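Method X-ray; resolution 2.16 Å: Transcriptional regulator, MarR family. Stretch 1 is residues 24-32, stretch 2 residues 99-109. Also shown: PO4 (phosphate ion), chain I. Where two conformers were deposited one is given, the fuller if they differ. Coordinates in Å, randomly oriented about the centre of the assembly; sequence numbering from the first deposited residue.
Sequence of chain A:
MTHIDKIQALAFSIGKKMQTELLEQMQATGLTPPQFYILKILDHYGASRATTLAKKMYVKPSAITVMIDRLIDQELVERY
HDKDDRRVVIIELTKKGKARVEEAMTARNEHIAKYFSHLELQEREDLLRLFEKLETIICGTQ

Stretch 1, residues 24-32: EQMQATGLT
Stretch 2 99-109: ARVEEAMTARN

Two helix ends of one chain, 24-29 and 99-106, pack with axes 9.8 Å apart at closest approach and N-to-C directions 133° apart, so the register runs backwards: CA to CA, Thr-29 lies 5.0 Å from Ala-104, Ala-28 6.2 Å from Ala-107 and Gln-25 5.5 Å from Asn-109. Together they bury 483 Å². Ala-99 to Thr-106 is helical, and Ala-99 stays out of reach. Arg-100 (chi1 t, chi2 p, chi3 p, chi4 78°) brings its guanidinium to the C-terminal end of the first helix: NH1 donates to Thr-29 O at 3.3 Å and, weakly, to Gly-30 O at 3.4 Å. Its NE and NH2 bind phosphate oxygens O2 (3.1 Å) and O1 (2.6 Å) almost linearly. Gly-30 leaves the helix at phi/psi 73/17, a positive phi that favours glycine; an ideal CB there would clash with Arg-100 NH1 at 2.7 Å. Val-101 points away. Glu-103 is t, t, its OE2 4.2 Å from Thr-29 O. Ala-104 offers a small surface: its CB meets Leu-31 CD1 at 4.0 Å (Leu-31 m, t; phi/psi -132/142), and its CA meets Thr-29 CG2 at 3.7 Å. Thr-29 (p) turns its hydroxyl back on its own stretch: OG1 donates to Gln-25 O at 2.7 Å and accepts a weak bond from Leu-31 N at 3.4 Å. Met-105 and Thr-106 point away; Thr-106 (p) bonds OG1 to Glu-103 O at 2.8 Å. Ala-107 breaks the helix at phi/psi -97/19 and points its CB toward Ala-28 CB, 4.4 Å away. A water donates to both Ala-107 O and Glu-24 OE2, 2.8 Å from each, bridging the stretches. Arg-108 (-64/147) extends the backbone into Asn-109 (-63/124; chi1 t), an N-cap residue whose N donates to Gln-25 OE1 at 2.9 Å and 168°; Gln-25 (t, t, chi3 -81°) reaches across to accept it.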

ATOM      1  N   GLU A  24     -10.457  -1.750  -5.919  1.00 35.09           N
ATOM      2  CA  GLU A  24     -11.555  -2.212  -6.773  1.00 35.56           C
ATOM      3  C   GLU A  24     -12.244  -1.013  -7.429  1.00 34.65           C
ATOM      4  O   GLU A  24     -12.517  -1.012  -8.627  1.00 34.26           O
ATOM      5  CB  GLU A  24     -12.564  -3.031  -5.960  1.00 36.74           C
ATOM      6  CG  GLU A  24     -13.603  -3.785  -6.801  1.00 39.22           C
ATOM      7  CD  GLU A  24     -14.759  -2.897  -7.272  1.00 40.06           C
ATOM      8  OE1 GLU A  24     -14.943  -1.784  -6.730  1.00 39.75           O
ATOM      9  OE2 GLU A  24     -15.497  -3.311  -8.194  1.00 42.41           O
ATOM     10  N   GLN A  25     -12.527   0.008  -6.629  1.00 33.74           N
ATOM     11  CA  GLN A  25     -13.224   1.174  -7.133  1.00 34.01           C
ATOM     12  C   GLN A  25     -12.405   1.914  -8.203  1.00 32.83           C
ATOM     13  O   GLN A  25     -12.955   2.325  -9.228  1.00 32.81           O
ATOM     14  CB  GLN A  25     -13.635   2.096  -5.981  1.00 35.52           C
ATOM     15  CG  GLN A  25     -14.511   3.262  -6.410  1.00 37.40           C
ATOM     16  CD  GLN A  25     -15.286   3.832  -5.241  1.00 38.80           C
ATOM     17  OE1 GLN A  25     -16.331   3.301  -4.840  1.00 39.43           O
ATOM     18  NE2 GLN A  25     -14.766   4.909  -4.679  1.00 38.47           N
ATOM     19  N   MET A  26     -11.106   2.030  -7.961  0.50 32.09           N
ATOM     20  CA  MET A  26     -10.175   2.587  -8.925  0.50 32.04           C
ATOM     21  C   MET A  26     -10.146   1.784 -10.243  0.50 32.58           C
ATOM     22  O   MET A  26     -10.068   2.377 -11.322  0.50 32.62           O
ATOM     23  CB  MET A  26      -8.786   2.730  -8.279  0.50 32.19           C
ATOM     24  CG  MET A  26      -8.698   3.881  -7.268  0.50 31.81           C
ATOM     25  SD  MET A  26      -7.136   4.056  -6.353  0.50 32.49           S
ATOM     26  CE  MET A  26      -5.945   3.498  -7.568  0.50 32.99           C
ATOM     27  N   GLN A  27     -10.242   0.451 -10.146  1.00 32.53           N
ATOM     28  CA  GLN A  27     -10.295  -0.447 -11.290  1.00 33.50           C
ATOM     29  C   GLN A  27     -11.618  -0.312 -12.024  1.00 33.08           C
ATOM     30  O   GLN A  27     -11.656  -0.405 -13.250  1.00 33.33           O
ATOM     31  CB  GLN A  27     -10.131  -1.921 -10.856  1.00 35.07           C
ATOM     32  CG  GLN A  27      -8.754  -2.217 -10.288  1.00 37.25           C
ATOM     33  CD  GLN A  27      -8.615  -3.628  -9.770  1.00 39.86           C
ATOM     34  OE1 GLN A  27      -9.519  -4.166  -9.116  1.00 41.36           O
ATOM     35  NE2 GLN A  27      -7.484  -4.253 -10.079  1.00 41.41           N
ATOM     36  N   ALA A  28     -12.693  -0.086 -11.268  1.00 31.90           N
ATOM     37  CA  ALA A  28     -14.022  -0.059 -11.861  1.00 32.36           C
ATOM     38  C   ALA A  28     -14.395   1.303 -12.464  1.00 31.97           C
ATOM     39  O   ALA A  28     -15.262   1.374 -13.335  1.00 32.72           O
ATOM     40  CB  ALA A  28     -15.076  -0.540 -10.856  1.00 32.39           C
ATOM     41  N   THR A  29     -13.729   2.370 -12.024  1.00 30.69           N
ATOM     42  CA  THR A  29     -14.139   3.724 -12.395  1.00 30.45           C
ATOM     43  C   THR A  29     -13.038   4.541 -13.078  1.00 30.14           C
ATOM     44  O   THR A  29     -13.338   5.535 -13.723  1.00 30.45           O
ATOM     45  CB  THR A  29     -14.663   4.531 -11.178  1.00 29.90           C
ATOM     46  OG1 THR A  29     -13.599   4.730 -10.239  1.00 29.03           O
ATOM     47  CG2 THR A  29     -15.812   3.791 -10.492  1.00 30.20           C
ATOM     48  N   GLY A  30     -11.777   4.126 -12.926  1.00 29.88           N
ATOM     49  CA  GLY A  30     -10.612   4.884 -13.415  1.00 29.79           C
ATOM     50  C   GLY A  30     -10.275   6.142 -12.620  1.00 29.20           C
ATOM     51  O   GLY A  30      -9.544   7.012 -13.105  1.00 28.97           O
ATOM     52  N   LEU A  31     -10.811   6.235 -11.400  1.00 28.81           N
ATOM     53  CA  LEU A  31     -10.619   7.399 -10.529  1.00 28.50           C
ATOM     54  C   LEU A  31     -10.230   7.023  -9.104  1.00 28.08           C
ATOM     55  O   LEU A  31     -10.743   6.074  -8.564  1.00 28.32           O
ATOM     56  CB  LEU A  31     -11.911   8.239 -10.478  1.00 28.51           C
ATOM     57  CG  LEU A  31     -12.485   8.698 -11.834  1.00 29.20           C
ATOM     58  CD1 LEU A  31     -13.965   9.069 -11.727  1.00 29.53           C
ATOM     59  CD2 LEU A  31     -11.654   9.835 -12.440  1.00 29.18           C
ATOM     60  N   THR A  32      -9.334   7.790  -8.490  1.00 28.30           N
ATOM     61  CA  THR A  32      -9.136   7.706  -7.044  1.00 28.07           C
ATOM     62  C   THR A  32     -10.295   8.463  -6.375  1.00 28.03           C
ATOM     63  O   THR A  32     -10.987   9.251  -7.037  1.00 28.44           O
ATOM     64  CB  THR A  32      -7.836   8.387  -6.602  1.00 27.99           C
ATOM     65  OG1 THR A  32      -7.971   9.788  -6.818  1.00 28.37           O
ATOM     66  CG2 THR A  32      -6.648   7.892  -7.403  1.00 28.49           C
ATOM     67  N   ALA A  99     -19.585  12.125 -18.551  1.00 41.22           N
ATOM     68  CA  ALA A  99     -19.896  10.710 -18.722  1.00 41.12           C
ATOM     69  C   ALA A  99     -19.166   9.847 -17.679  1.00 39.58           C
ATOM     70  O   ALA A  99     -19.746   8.909 -17.129  1.00 39.71           O
ATOM     71  CB  ALA A  99     -19.572  10.249 -20.141  1.00 42.03           C
ATOM     72  N   ARG A 100     -17.904  10.164 -17.392  1.00 38.19           N
ATOM     73  CA  ARG A 100     -17.150   9.388 -16.402  1.00 37.06           C
ATOM     74  C   ARG A 100     -17.763   9.469 -14.996  1.00 37.60           C
ATOM     75  O   ARG A 100     -17.870   8.455 -14.318  1.00 36.76           O
ATOM     76  CB  ARG A 100     -15.663   9.779 -16.352  1.00 35.45           C
ATOM     77  CG  ARG A 100     -14.827   8.844 -15.479  1.00 33.95           C
ATOM     78  CD  ARG A 100     -14.518   7.493 -16.155  1.00 33.59           C
ATOM     79  NE  ARG A 100     -13.463   7.680 -17.140  1.00 33.43           N
ATOM     80  CZ  ARG A 100     -12.164   7.793 -16.849  1.00 33.03           C
ATOM     81  NH1 ARG A 100     -11.729   7.684 -15.595  1.00 32.11           N
ATOM     82  NH2 ARG A 100     -11.286   8.024 -17.818  1.00 33.27           N
ATOM     83  N   VAL A 101     -18.173  10.664 -14.566  1.00 38.47           N
ATOM     84  CA  VAL A 101     -18.716  10.814 -13.217  1.00 40.14           C
ATOM     85  C   VAL A 101     -20.049  10.042 -13.037  1.00 42.66           C
ATOM     86  O   VAL A 101     -20.249   9.373 -12.014  1.00 42.25           O
ATOM     87  CB  VAL A 101     -18.718  12.300 -12.735  1.00 40.54           C
ATOM     88  CG1 VAL A 101     -19.736  13.152 -13.482  1.00 41.96           C
ATOM     89  CG2 VAL A 101     -18.904  12.390 -11.232  1.00 40.40           C
ATOM     90  N   GLU A 102     -20.908  10.064 -14.058  1.00 45.76           N
ATOM     91  CA  GLU A 102     -22.155   9.284 -14.056  1.00 48.88           C
ATOM     92  C   GLU A 102     -21.903   7.776 -14.040  1.00 49.91           C
ATOM     93  O   GLU A 102     -22.533   7.038 -13.274  1.00 50.93           O
ATOM     94  CB  GLU A 102     -23.033   9.650 -15.254  1.00 52.00           C
ATOM     95  CG  GLU A 102     -23.561  11.077 -15.218  1.00 55.40           C
ATOM     96  CD  GLU A 102     -24.365  11.443 -16.457  1.00 59.38           C
ATOM     97  OE1 GLU A 102     -24.972  10.538 -17.072  1.00 62.46           O
ATOM     98  OE2 GLU A 102     -24.398  12.635 -16.813  1.00 60.08           O
ATOM     99  N   GLU A 103     -20.987   7.323 -14.890  1.00 50.01           N
ATOM    100  CA  GLU A 103     -20.551   5.931 -14.896  1.00 50.85           C
ATOM    101  C   GLU A 103     -19.968   5.519 -13.533  1.00 48.61           C
ATOM    102  O   GLU A 103     -20.340   4.486 -12.986  1.00 47.89           O
ATOM    103  CB  GLU A 103     -19.544   5.723 -16.028  1.00 54.22           C
ATOM    104  CG  GLU A 103     -18.788   4.400 -16.006  1.00 59.46           C
ATOM    105  CD  GLU A 103     -17.557   4.458 -16.901  1.00 63.33           C
ATOM    106  OE1 GLU A 103     -17.712   4.258 -18.131  1.00 66.18           O
ATOM    107  OE2 GLU A 103     -16.442   4.718 -16.377  1.00 63.16           O
ATOM    108  N   ALA A 104     -19.079   6.346 -12.981  1.00 46.34           N
ATOM    109  CA  ALA A 104     -18.508   6.111 -11.651  1.00 45.78           C
ATOM    110  C   ALA A 104     -19.556   5.989 -10.533  1.00 46.81           C
ATOM    111  O   ALA A 104     -19.404   5.181  -9.615  1.00 45.89           O
ATOM    112  CB  ALA A 104     -17.492   7.194 -11.305  1.00 42.79           C
ATOM    113  N   MET A 105     -20.586   6.825 -10.607  1.00 48.82           N
ATOM    114  CA  MET A 105     -21.757   6.743  -9.740  1.00 53.17           C
ATOM    115  C   MET A 105     -22.294   5.310  -9.657  1.00 53.46           C
ATOM    116  O   MET A 105     -22.455   4.760  -8.567  1.00 52.77           O
ATOM    117  CB  MET A 105     -22.850   7.632 -10.327  1.00 57.51           C
ATOM    118  CG  MET A 105     -23.741   8.334  -9.334  1.00 63.01           C
ATOM    119  SD  MET A 105     -22.942   9.856  -8.816  1.00 67.37           S
ATOM    120  CE  MET A 105     -22.434   9.375  -7.171  1.00 63.42           C
ATOM    121  N   THR A 106     -22.559   4.719 -10.820  1.00 53.69           N
ATOM    122  CA  THR A 106     -23.186   3.408 -10.907  1.00 55.49           C
ATOM    123  C   THR A 106     -22.217   2.278 -10.549  1.00 55.13           C
ATOM    124  O   THR A 106     -22.636   1.244 -10.043  1.00 55.11           O
ATOM    125  CB  THR A 106     -23.792   3.148 -12.309  1.00 57.64           C
ATOM    126  OG1 THR A 106     -22.737   2.980 -13.267  1.00 57.76           O
ATOM    127  CG2 THR A 106     -24.703   4.303 -12.752  1.00 57.51           C
ATOM    128  N   ALA A 107     -20.925   2.483 -10.801  1.00 54.25           N
ATOM    129  CA  ALA A 107     -19.925   1.437 -10.578  1.00 54.14           C
ATOM    130  C   ALA A 107     -19.201   1.554  -9.225  1.00 53.71           C
ATOM    131  O   ALA A 107     -18.129   0.972  -9.032  1.00 53.51           O
ATOM    132  CB  ALA A 107     -18.931   1.401 -11.734  1.00 53.42           C
ATOM    133  N   ARG A 108     -19.795   2.285  -8.285  1.00 54.21           N
ATOM    134  CA  ARG A 108     -19.194   2.470  -6.956  1.00 53.92           C
ATOM    135  C   ARG A 108     -19.099   1.149  -6.194  1.00 52.86           C
ATOM    136  O   ARG A 108     -19.956   0.281  -6.350  1.00 52.43           O
ATOM    137  CB  ARG A 108     -19.988   3.489  -6.127  1.00 56.30           C
ATOM    138  CG  ARG A 108     -21.420   3.075  -5.803  1.00 59.97           C
ATOM    139  CD  ARG A 108     -22.059   4.004  -4.781  1.00 63.10           C
ATOM    140  NE  ARG A 108     -22.123   5.403  -5.226  1.00 64.74           N
ATOM    141  CZ  ARG A 108     -21.307   6.371  -4.811  1.00 65.71           C
ATOM    142  NH1 ARG A 108     -20.338   6.113  -3.938  1.00 65.86           N
ATOM    143  NH2 ARG A 108     -21.458   7.608  -5.267  1.00 65.23           N
ATOM    144  N   ASN A 109     -18.058   1.009  -5.373  1.00 51.24           N
ATOM    145  CA  ASN A 109     -17.866  -0.204  -4.581  1.00 51.92           C
ATOM    146  C   ASN A 109     -19.021  -0.393  -3.587  1.00 52.07           C
ATOM    147  O   ASN A 109     -19.310   0.498  -2.779  1.00 49.95           O
ATOM    148  CB  ASN A 109     -16.499  -0.206  -3.879  1.00 50.39           C
ATOM    149  CG  ASN A 109     -16.265  -1.473  -3.078  1.00 51.89           C
ATOM    150  OD1 ASN A 109     -15.588  -2.401  -3.536  1.00 53.14           O
ATOM    151  ND2 ASN A 109     -16.862  -1.542  -1.895  1.00 49.98           N
TER
HETATM  152  P   PO4 I 208     -13.184   7.585 -20.893  0.50 38.16           P
HETATM  153  O1  PO4 I 208     -12.003   8.341 -20.337  0.50 36.59           O
HETATM  154  O2  PO4 I 208     -14.393   7.831 -20.069  0.50 36.50           O
HETATM  155  O3  PO4 I 208     -12.834   6.082 -20.882  0.50 36.59           O
HETATM  156  O4  PO4 I 208     -13.398   7.976 -22.351  0.50 35.96           O
HETATM  157  O   HOH W   1     -17.738  -1.729  -8.650  1.00 45.23           O